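Long-range contact in uncharacterized protein TP-0789 domain-containing protein (Desulfovibrio piger ATCC 29098, PDB 4Z48), which is of unknown function but belongs to the LolA-like family and so may bind lipid or lipoprotein acyl chains, as its relatives do: residues A[149-154]-A[166-171]. Sequence-based numbering, arbitrary orientation.
Sequences YILERT and QVQWVR
Gln168, Arg153 and Tyr149 bury the most surface where 149-154 and 166-171 pair as the antiparallel strands of a beta hairpin. All three lie on one face of the sheet. Arg153 has CG in the crowded position between backbone N and carbonyl carbon (chi1 79°), and from there its extended chain runs alongside Gln166. Side-on, Arg153 NE and NH2 both donate to Gln166 OE1, at 2.9 Å from NE and 3.0 Å from NH2. The oxygen lies in the guanidinium plane; NH2 meets it on a lone pair, whereas NE sits above the amide plane. Gln168 crosses the same guanidinium obliquely, its OE1 centred 3.5 Å above one face. That OE1 accepts from Arg177 NH2, a like charge close to Arg153 NH1, which itself donates to Leu127 O. Gln168 NE2 reaches back to Leu151 O in a weak bond of 3.4 Å. The same Leu151 O takes the backbone N of Gln168 at 2.8 Å, 36° above its carbonyl plane. Tyr149 N donates to Val170 O at 2.8 Å, and the Tyr149 hydroxyl bonds to Arg18 of helix 8-20, which packs against this face. Across the other face, Ile150 CG2 touches Val167 CG1 at 3.8 Å. Two glutamine oxygens thus bear on one buried guanidinium, edge and face, and would help offset its charge.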
loop_
_atom_site.group_PDB
_atom_site.type_symbol
_atom_site.label_atom_id
_atom_site.label_comp_id
_atom_site.label_asym_id
_atom_site.label_seq_id
_atom_site.Cartn_x
_atom_site.Cartn_y
_atom_site.Cartn_z
ATOM N N TYR A 149 -3.675 -16.076 10.547
ATOM C CA TYR A 149 -3.941 -16.916 9.371
ATOM C C TYR A 149 -2.710 -16.747 8.459
ATOM O O TYR A 149 -2.166 -15.636 8.405
ATOM C CB TYR A 149 -5.170 -16.417 8.600
ATOM C CG TYR A 149 -6.489 -16.424 9.313
ATOM C CD1 TYR A 149 -7.195 -17.606 9.490
ATOM C CD2 TYR A 149 -7.103 -15.231 9.694
ATOM C CE1 TYR A 149 -8.451 -17.616 10.089
ATOM C CE2 TYR A 149 -8.355 -15.230 10.313
ATOM C CZ TYR A 149 -9.033 -16.427 10.488
ATOM O OH TYR A 149 -10.275 -16.463 11.086
ATOM N N ILE A 150 -2.283 -17.800 7.765
ATOM C CA ILE A 150 -1.238 -17.754 6.754
ATOM C C ILE A 150 -1.997 -17.763 5.416
ATOM O O ILE A 150 -2.657 -18.753 5.082
ATOM C CB ILE A 150 -0.161 -18.875 6.860
ATOM C CG1 ILE A 150 0.441 -18.986 8.299
ATOM C CG2 ILE A 150 0.949 -18.646 5.784
ATOM C CD1 ILE A 150 0.979 -20.383 8.629
ATOM N N LEU A 151 -1.948 -16.635 4.682
ATOM C CA LEU A 151 -2.677 -16.478 3.426
ATOM C C LEU A 151 -1.738 -16.166 2.302
ATOM O O LEU A 151 -1.099 -15.099 2.315
ATOM C CB LEU A 151 -3.721 -15.322 3.539
ATOM C CG LEU A 151 -4.637 -15.123 2.304
ATOM C CD1 LEU A 151 -5.472 -16.382 2.022
ATOM C CD2 LEU A 151 -5.572 -13.941 2.506
ATOM N N GLU A 152 -1.635 -17.078 1.338
ATOM C CA GLU A 152 -0.822 -16.850 0.155
ATOM C C GLU A 152 -1.700 -16.279 -0.923
ATOM O O GLU A 152 -2.838 -16.746 -1.093
ATOM C CB GLU A 152 -0.161 -18.145 -0.351
ATOM C CG GLU A 152 0.900 -18.726 0.569
ATOM C CD GLU A 152 1.809 -19.779 -0.046
ATOM O OE1 GLU A 152 1.786 -19.957 -1.288
ATOM O OE2 GLU A 152 2.577 -20.405 0.720
ATOM N N ARG A 153 -1.196 -15.292 -1.654
ATOM C CA ARG A 153 -1.932 -14.748 -2.791
ATOM C C ARG A 153 -0.984 -14.643 -3.980
ATOM O O ARG A 153 0.166 -14.276 -3.812
ATOM C CB ARG A 153 -2.659 -13.432 -2.462
ATOM C CG ARG A 153 -1.843 -12.172 -2.436
ATOM C CD ARG A 153 -2.736 -10.984 -2.208
ATOM N NE ARG A 153 -1.941 -9.764 -2.146
ATOM C CZ ARG A 153 -2.417 -8.571 -1.812
ATOM N NH1 ARG A 153 -3.693 -8.429 -1.473
ATOM N NH2 ARG A 153 -1.615 -7.518 -1.780
ATOM N N THR A 154 -1.446 -15.091 -5.146
ATOM C CA THR A 154 -0.688 -15.108 -6.389
ATOM C C THR A 154 -1.425 -14.208 -7.364
ATOM O O THR A 154 -2.639 -14.357 -7.501
ATOM C CB THR A 154 -0.537 -16.570 -6.899
ATOM O OG1 THR A 154 0.091 -17.350 -5.894
ATOM C CG2 THR A 154 0.321 -16.675 -8.136
ATOM N N GLN A 166 2.842 -13.579 -2.813
ATOM C CA GLN A 166 2.937 -12.929 -1.529
ATOM C C GLN A 166 2.366 -13.814 -0.436
ATOM O O GLN A 166 1.240 -14.303 -0.563
ATOM C CB GLN A 166 2.205 -11.578 -1.530
ATOM C CG GLN A 166 2.793 -10.590 -2.573
ATOM C CD GLN A 166 1.951 -9.357 -2.704
ATOM O OE1 GLN A 166 0.865 -9.245 -2.118
ATOM N NE2 GLN A 166 2.467 -8.379 -3.431
ATOM N N VAL A 167 3.152 -14.030 0.620
ATOM C CA VAL A 167 2.740 -14.797 1.803
ATOM C C VAL A 167 2.390 -13.775 2.855
ATOM O O VAL A 167 3.192 -12.877 3.153
ATOM C CB VAL A 167 3.788 -15.829 2.297
ATOM C CG1 VAL A 167 3.262 -16.608 3.503
ATOM C CG2 VAL A 167 4.169 -16.781 1.174
ATOM N N GLN A 168 1.159 -13.845 3.357
ATOM C CA GLN A 168 0.693 -12.876 4.347
ATOM C C GLN A 168 0.299 -13.532 5.666
ATOM O O GLN A 168 -0.425 -14.523 5.658
ATOM C CB GLN A 168 -0.531 -12.119 3.802
ATOM C CG GLN A 168 -0.379 -11.651 2.383
ATOM C CD GLN A 168 -1.670 -11.192 1.790
ATOM O OE1 GLN A 168 -1.798 -10.028 1.416
ATOM N NE2 GLN A 168 -2.620 -12.108 1.621
ATOM N N TRP A 169 0.791 -12.987 6.792
ATOM C CA TRP A 169 0.379 -13.410 8.133
ATOM C C TRP A 169 -0.671 -12.411 8.558
ATOM O O TRP A 169 -0.343 -11.247 8.765
ATOM C CB TRP A 169 1.584 -13.453 9.092
ATOM C CG TRP A 169 2.447 -14.656 8.883
ATOM C CD1 TRP A 169 2.410 -15.823 9.592
ATOM C CD2 TRP A 169 3.427 -14.837 7.856
ATOM N NE1 TRP A 169 3.344 -16.706 9.094
ATOM C CE2 TRP A 169 3.963 -16.136 8.013
ATOM C CE3 TRP A 169 3.911 -14.024 6.812
ATOM C CZ2 TRP A 169 4.983 -16.628 7.194
ATOM C CZ3 TRP A 169 4.918 -14.518 5.993
ATOM C CH2 TRP A 169 5.448 -15.801 6.186
ATOM N N VAL A 170 -1.944 -12.852 8.692
ATOM C CA VAL A 170 -3.084 -11.972 8.977
ATOM C C VAL A 170 -3.617 -12.193 10.398
ATOM O O VAL A 170 -3.974 -13.308 10.755
ATOM C CB VAL A 170 -4.199 -12.195 7.909
ATOM C CG1 VAL A 170 -5.414 -11.300 8.170
ATOM C CG2 VAL A 170 -3.660 -11.987 6.485
ATOM N N ARG A 171 -3.701 -11.110 11.197
ATOM C CA ARG A 171 -4.221 -11.193 12.572
ATOM C C ARG A 171 -5.636 -11.677 12.563
ATOM O O ARG A 171 -6.460 -11.136 11.821
ATOM C CB ARG A 171 -4.159 -9.841 13.275
ATOM C CG ARG A 171 -2.769 -9.277 13.413
ATOM C CD ARG A 171 -2.881 -7.836 13.809
ATOM N NE ARG A 171 -1.658 -7.305 14.414
ATOM C CZ ARG A 171 -1.411 -7.304 15.722
ATOM N NH1 ARG A 171 -2.290 -7.830 16.573
ATOM N NH2 ARG A 171 -0.277 -6.793 16.187
#